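Local coordinates for hypothetical protein BVU_2266 (Bacteroides vulgatus, PDB 3TZG) that is of unknown function but folds as a porin-like antiparallel beta barrel, at residues Q132-T144 with S152-N164. Sequence-based numbering, arbitrary orientation.
Sequences QLGRLKEVMTVFT and SCHTYYNYDNNIN
Y159 and R135 meet because both first torsions put CG anti to the carbonyl carbon (chi1 -60° and -67°). R135 runs on extended through chi2 (177°), laying CD over one face of the Y159 ring. This is a CH-pi contact, with CD 4.0 Å from the ring centroid. The Y159 ring reaches back past R135, and its OH donates to L136 O at 2.6 Å. With an alanine here, L136 O would probably lose this donor and R135 CD the ring face it lies on. D131 forms salt bridges with both R135 and K137.

Strands 136-144 and 152-158 run antiparallel as a hairpin of the barrel wall. V139 and T155 form a hydrogen-bonded pair, with T155 N 2.8 Å from V139 O. V139 CG2 packs at the edge of the Y157 ring, 3.7 Å from CE2, while Y157 OH accepts from D177 N.

On the other side of the strands, H154 NE2 donates to E138 OE1 at 3.0 Å. The carboxylate oxygen lies in the imidazole plane but is met from above its own plane. M140, a selenomethionine, sets CG over the H154 ring, 3.5 Å from the centroid.

The E138 carboxylate would probably favour a protonated H154. Backbone bonds set the register, H154 and E138 add a side-chain tie, and Y159 OH ties the open end, away from the turn.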
loop_
_atom_site.group_PDB
_atom_site.type_symbol
_atom_site.label_atom_id
_atom_site.label_comp_id
_atom_site.label_asym_id
_atom_site.label_seq_id
_atom_site.Cartn_x
_atom_site.Cartn_y
_atom_site.Cartn_z
ATOM N N GLN A 132 -16.071 5.876 -12.215
ATOM C CA GLN A 132 -15.903 6.769 -13.364
ATOM C C GLN A 132 -14.847 7.860 -13.082
ATOM O O GLN A 132 -14.051 8.159 -13.964
ATOM C CB GLN A 132 -17.242 7.425 -13.720
ATOM C CG GLN A 132 -18.336 6.438 -14.098
ATOM C CD GLN A 132 -18.767 6.662 -15.506
ATOM O OE1 GLN A 132 -19.328 7.715 -15.853
ATOM N NE2 GLN A 132 -18.525 5.681 -16.357
ATOM N N LEU A 133 -14.816 8.416 -11.850
ATOM C CA LEU A 133 -13.896 9.488 -11.464
ATOM C C LEU A 133 -12.480 8.975 -11.110
ATOM O O LEU A 133 -11.626 9.781 -10.737
ATOM C CB LEU A 133 -14.461 10.275 -10.279
ATOM C CG LEU A 133 -15.347 11.465 -10.638
ATOM C CD1 LEU A 133 -16.742 11.019 -11.092
ATOM C CD2 LEU A 133 -15.523 12.368 -9.442
ATOM N N GLY A 134 -12.235 7.678 -11.257
ATOM C CA GLY A 134 -10.936 7.095 -10.966
ATOM C C GLY A 134 -10.685 6.753 -9.510
ATOM O O GLY A 134 -9.579 6.325 -9.159
ATOM N N ARG A 135 -11.708 6.928 -8.662
ATOM C CA ARG A 135 -11.645 6.637 -7.229
ATOM C C ARG A 135 -11.726 5.152 -6.970
ATOM O O ARG A 135 -12.553 4.489 -7.582
ATOM C CB ARG A 135 -12.780 7.356 -6.476
ATOM C CG ARG A 135 -12.620 8.867 -6.492
ATOM C CD ARG A 135 -13.769 9.554 -5.819
ATOM N NE ARG A 135 -15.035 9.312 -6.507
ATOM C CZ ARG A 135 -16.165 9.949 -6.231
ATOM N NH1 ARG A 135 -16.190 10.905 -5.311
ATOM N NH2 ARG A 135 -17.272 9.662 -6.896
ATOM N N LEU A 136 -10.883 4.624 -6.049
ATOM C CA LEU A 136 -10.909 3.193 -5.693
ATOM C C LEU A 136 -12.173 2.906 -4.869
ATOM O O LEU A 136 -12.312 3.435 -3.762
ATOM C CB LEU A 136 -9.630 2.804 -4.932
ATOM C CG LEU A 136 -9.550 1.378 -4.426
ATOM C CD1 LEU A 136 -9.589 0.395 -5.580
ATOM C CD2 LEU A 136 -8.324 1.179 -3.608
ATOM N N LYS A 137 -13.112 2.124 -5.429
ATOM C CA LYS A 137 -14.402 1.880 -4.786
ATOM C C LYS A 137 -14.437 0.583 -4.019
ATOM O O LYS A 137 -15.042 0.541 -2.940
ATOM C CB LYS A 137 -15.546 1.903 -5.801
ATOM C CG LYS A 137 -16.087 3.346 -5.993
ATOM C CD LYS A 137 -16.922 3.889 -4.770
ATOM C CE LYS A 137 -17.385 5.314 -4.882
ATOM N NZ LYS A 137 -18.254 5.567 -6.078
ATOM N N GLU A 138 -13.790 -0.466 -4.551
ATOM C CA GLU A 138 -13.782 -1.799 -3.928
ATOM C C GLU A 138 -12.504 -2.537 -4.170
ATOM O O GLU A 138 -11.884 -2.394 -5.230
ATOM C CB GLU A 138 -14.920 -2.671 -4.455
ATOM C CG GLU A 138 -16.317 -2.176 -4.205
ATOM C CD GLU A 138 -17.370 -2.971 -4.945
ATOM O OE1 GLU A 138 -17.064 -4.074 -5.453
ATOM O OE2 GLU A 138 -18.530 -2.503 -4.965
ATOM N N VAL A 139 -12.127 -3.348 -3.192
ATOM C CA VAL A 139 -10.954 -4.221 -3.246
ATOM C C VAL A 139 -11.387 -5.614 -2.816
ATOM O O VAL A 139 -11.972 -5.777 -1.751
ATOM C CB VAL A 139 -9.740 -3.735 -2.413
ATOM C CG1 VAL A 139 -8.520 -4.647 -2.644
ATOM C CG2 VAL A 139 -9.409 -2.264 -2.686
HETATM N N MSE A 140 -11.131 -6.602 -3.651
HETATM C CA MSE A 140 -11.438 -8.001 -3.370
HETATM C C MSE A 140 -10.146 -8.776 -3.304
HETATM O O MSE A 140 -9.324 -8.679 -4.227
HETATM C CB MSE A 140 -12.383 -8.591 -4.408
HETATM C CG MSE A 140 -13.772 -8.036 -4.304
HETATM SE SE MSE A 140 -14.338 -7.147 -5.929
HETATM C CE MSE A 140 -13.124 -5.666 -6.025
ATOM N N THR A 141 -9.927 -9.484 -2.176
ATOM C CA THR A 141 -8.707 -10.243 -1.952
ATOM C C THR A 141 -9.042 -11.639 -1.542
ATOM O O THR A 141 -9.900 -11.842 -0.685
ATOM C CB THR A 141 -7.806 -9.593 -0.912
ATOM O OG1 THR A 141 -7.798 -8.172 -1.042
ATOM C CG2 THR A 141 -6.401 -10.097 -1.000
ATOM N N VAL A 142 -8.354 -12.610 -2.158
ATOM C CA VAL A 142 -8.467 -14.027 -1.870
ATOM C C VAL A 142 -7.108 -14.512 -1.445
ATOM O O VAL A 142 -6.137 -14.337 -2.184
ATOM C CB VAL A 142 -9.036 -14.848 -3.050
ATOM C CG1 VAL A 142 -9.110 -16.338 -2.705
ATOM C CG2 VAL A 142 -10.403 -14.321 -3.467
ATOM N N PHE A 143 -7.044 -15.133 -0.251
ATOM C CA PHE A 143 -5.826 -15.701 0.337
ATOM C C PHE A 143 -5.895 -17.204 0.329
ATOM O O PHE A 143 -6.801 -17.775 0.942
ATOM C CB PHE A 143 -5.623 -15.195 1.774
ATOM C CG PHE A 143 -5.481 -13.699 1.926
ATOM C CD1 PHE A 143 -6.604 -12.886 2.038
ATOM C CD2 PHE A 143 -4.218 -13.105 1.974
ATOM C CE1 PHE A 143 -6.468 -11.501 2.179
ATOM C CE2 PHE A 143 -4.078 -11.723 2.116
ATOM C CZ PHE A 143 -5.203 -10.929 2.224
ATOM N N THR A 144 -4.967 -17.856 -0.390
ATOM C CA THR A 144 -4.883 -19.315 -0.400
ATOM C C THR A 144 -3.631 -19.700 0.386
ATOM O O THR A 144 -2.533 -19.216 0.090
ATOM C CB THR A 144 -4.918 -19.904 -1.805
ATOM O OG1 THR A 144 -6.117 -19.487 -2.444
ATOM C CG2 THR A 144 -4.886 -21.419 -1.784
ATOM N N SER A 152 -11.119 -14.798 2.431
ATOM C CA SER A 152 -11.300 -13.665 1.527
ATOM C C SER A 152 -11.790 -12.423 2.265
ATOM O O SER A 152 -12.284 -12.502 3.410
ATOM C CB SER A 152 -12.282 -14.009 0.423
ATOM O OG SER A 152 -13.566 -14.267 0.971
ATOM N N CYS A 153 -11.683 -11.281 1.564
ATOM C CA CYS A 153 -12.133 -10.005 2.060
ATOM C C CYS A 153 -12.652 -9.152 0.936
ATOM O O CYS A 153 -12.042 -9.082 -0.134
ATOM C CB CYS A 153 -11.002 -9.296 2.794
ATOM S SG CYS A 153 -11.527 -7.834 3.716
ATOM N N HIS A 154 -13.747 -8.463 1.193
ATOM C CA HIS A 154 -14.276 -7.475 0.288
ATOM C C HIS A 154 -14.258 -6.161 1.022
ATOM O O HIS A 154 -14.851 -6.079 2.103
ATOM C CB HIS A 154 -15.667 -7.866 -0.176
ATOM C CG HIS A 154 -16.100 -7.263 -1.476
ATOM N ND1 HIS A 154 -16.880 -7.977 -2.366
ATOM C CD2 HIS A 154 -15.840 -6.043 -2.002
ATOM C CE1 HIS A 154 -17.115 -7.162 -3.378
ATOM N NE2 HIS A 154 -16.506 -5.983 -3.211
ATOM N N THR A 155 -13.524 -5.156 0.491
ATOM C CA THR A 155 -13.393 -3.820 1.105
ATOM C C THR A 155 -14.148 -2.758 0.244
ATOM O O THR A 155 -14.012 -2.736 -0.976
ATOM C CB THR A 155 -11.924 -3.477 1.282
ATOM O OG1 THR A 155 -11.264 -4.514 2.004
ATOM C CG2 THR A 155 -11.723 -2.202 1.998
ATOM N N TYR A 156 -14.978 -1.920 0.883
ATOM C CA TYR A 156 -15.749 -0.890 0.175
ATOM C C TYR A 156 -15.310 0.497 0.660
ATOM O O TYR A 156 -15.125 0.684 1.856
ATOM C CB TYR A 156 -17.273 -1.097 0.366
ATOM C CG TYR A 156 -17.779 -2.461 -0.048
ATOM C CD1 TYR A 156 -17.764 -3.536 0.843
ATOM C CD2 TYR A 156 -18.313 -2.675 -1.313
ATOM C CE1 TYR A 156 -18.284 -4.779 0.488
ATOM C CE2 TYR A 156 -18.800 -3.930 -1.693
ATOM C CZ TYR A 156 -18.792 -4.974 -0.784
ATOM O OH TYR A 156 -19.235 -6.225 -1.152
ATOM N N TYR A 157 -15.142 1.465 -0.257
ATOM C CA TYR A 157 -14.690 2.824 0.102
ATOM C C TYR A 157 -15.723 3.867 -0.233
ATOM O O TYR A 157 -16.254 3.893 -1.344
ATOM C CB TYR A 157 -13.368 3.187 -0.619
ATOM C CG TYR A 157 -12.218 2.298 -0.224
ATOM C CD1 TYR A 157 -11.489 2.545 0.935
ATOM C CD2 TYR A 157 -11.921 1.154 -0.948
ATOM C CE1 TYR A 157 -10.477 1.685 1.351
ATOM C CE2 TYR A 157 -10.908 0.286 -0.546
ATOM C CZ TYR A 157 -10.174 0.563 0.595
ATOM O OH TYR A 157 -9.163 -0.287 0.984
ATOM N N ASN A 158 -15.947 4.778 0.707
ATOM C CA ASN A 158 -16.905 5.873 0.548
ATOM C C ASN A 158 -16.153 7.231 0.447
ATOM O O ASN A 158 -15.235 7.472 1.226
ATOM C CB ASN A 158 -17.893 5.872 1.705
ATOM C CG ASN A 158 -18.941 6.931 1.566
ATOM O OD1 ASN A 158 -18.733 8.103 1.923
ATOM N ND2 ASN A 158 -20.076 6.552 1.004
ATOM N N TYR A 159 -16.586 8.106 -0.500
ATOM C CA TYR A 159 -16.019 9.428 -0.808
ATOM C C TYR A 159 -17.089 10.552 -0.759
ATOM O O TYR A 159 -16.925 11.594 -1.416
ATOM C CB TYR A 159 -15.386 9.390 -2.208
ATOM C CG TYR A 159 -14.275 8.377 -2.345
ATOM C CD1 TYR A 159 -12.956 8.713 -2.039
ATOM C CD2 TYR A 159 -14.529 7.095 -2.822
ATOM C CE1 TYR A 159 -11.923 7.780 -2.159
ATOM C CE2 TYR A 159 -13.509 6.150 -2.931
ATOM C CZ TYR A 159 -12.211 6.497 -2.595
ATOM O OH TYR A 159 -11.221 5.576 -2.737
ATOM N N ASP A 160 -18.192 10.350 0.001
ATOM C CA ASP A 160 -19.307 11.306 0.034
ATOM C C ASP A 160 -18.895 12.643 0.634
ATOM O O ASP A 160 -19.472 13.656 0.255
ATOM C CB ASP A 160 -20.509 10.734 0.805
ATOM C CG ASP A 160 -21.123 9.498 0.154
ATOM O OD1 ASP A 160 -20.895 9.287 -1.072
ATOM O OD2 ASP A 160 -21.827 8.739 0.866
ATOM N N ASN A 161 -17.895 12.665 1.525
ATOM C CA ASN A 161 -17.415 13.900 2.159
ATOM C C ASN A 161 -16.551 14.716 1.177
ATOM O O ASN A 161 -16.295 15.885 1.442
ATOM C CB ASN A 161 -16.632 13.604 3.456
ATOM C CG ASN A 161 -17.451 13.081 4.626
ATOM O OD1 ASN A 161 -18.684 12.994 4.570
ATOM N ND2 ASN A 161 -16.771 12.752 5.743
ATOM N N ASN A 162 -16.144 14.106 0.039
ATOM C CA ASN A 162 -15.338 14.682 -1.048
ATOM C C ASN A 162 -14.078 15.372 -0.508
ATOM O O ASN A 162 -13.859 16.571 -0.702
ATOM C CB ASN A 162 -16.147 15.656 -1.925
ATOM C CG ASN A 162 -16.925 14.972 -3.024
ATOM O OD1 ASN A 162 -17.815 14.137 -2.787
ATOM N ND2 ASN A 162 -16.597 15.321 -4.260
ATOM N N ILE A 163 -13.242 14.563 0.152
ATOM C CA ILE A 163 -11.945 14.943 0.699
ATOM C C ILE A 163 -10.935 14.799 -0.429
ATOM O O ILE A 163 -10.795 13.731 -1.029
ATOM C CB ILE A 163 -11.603 14.110 1.957
ATOM C CG1 ILE A 163 -12.643 14.422 3.065
ATOM C CG2 ILE A 163 -10.167 14.425 2.443
ATOM C CD1 ILE A 163 -12.782 13.429 4.116
ATOM N N ASN A 164 -10.299 15.907 -0.764
ATOM C CA ASN A 164 -9.316 15.975 -1.837
ATOM C C ASN A 164 -8.060 16.614 -1.321
ATOM O O ASN A 164 -8.101 17.476 -0.437
ATOM C CB ASN A 164 -9.861 16.743 -3.053
ATOM C CG ASN A 164 -11.042 16.046 -3.683
ATOM O OD1 ASN A 164 -10.904 15.039 -4.402
ATOM N ND2 ASN A 164 -12.238 16.541 -3.378
HETATM O O HOH W 1 -18.973 11.498 -3.814
HETATM O O HOH W 2 -9.847 -6.868 0.107
#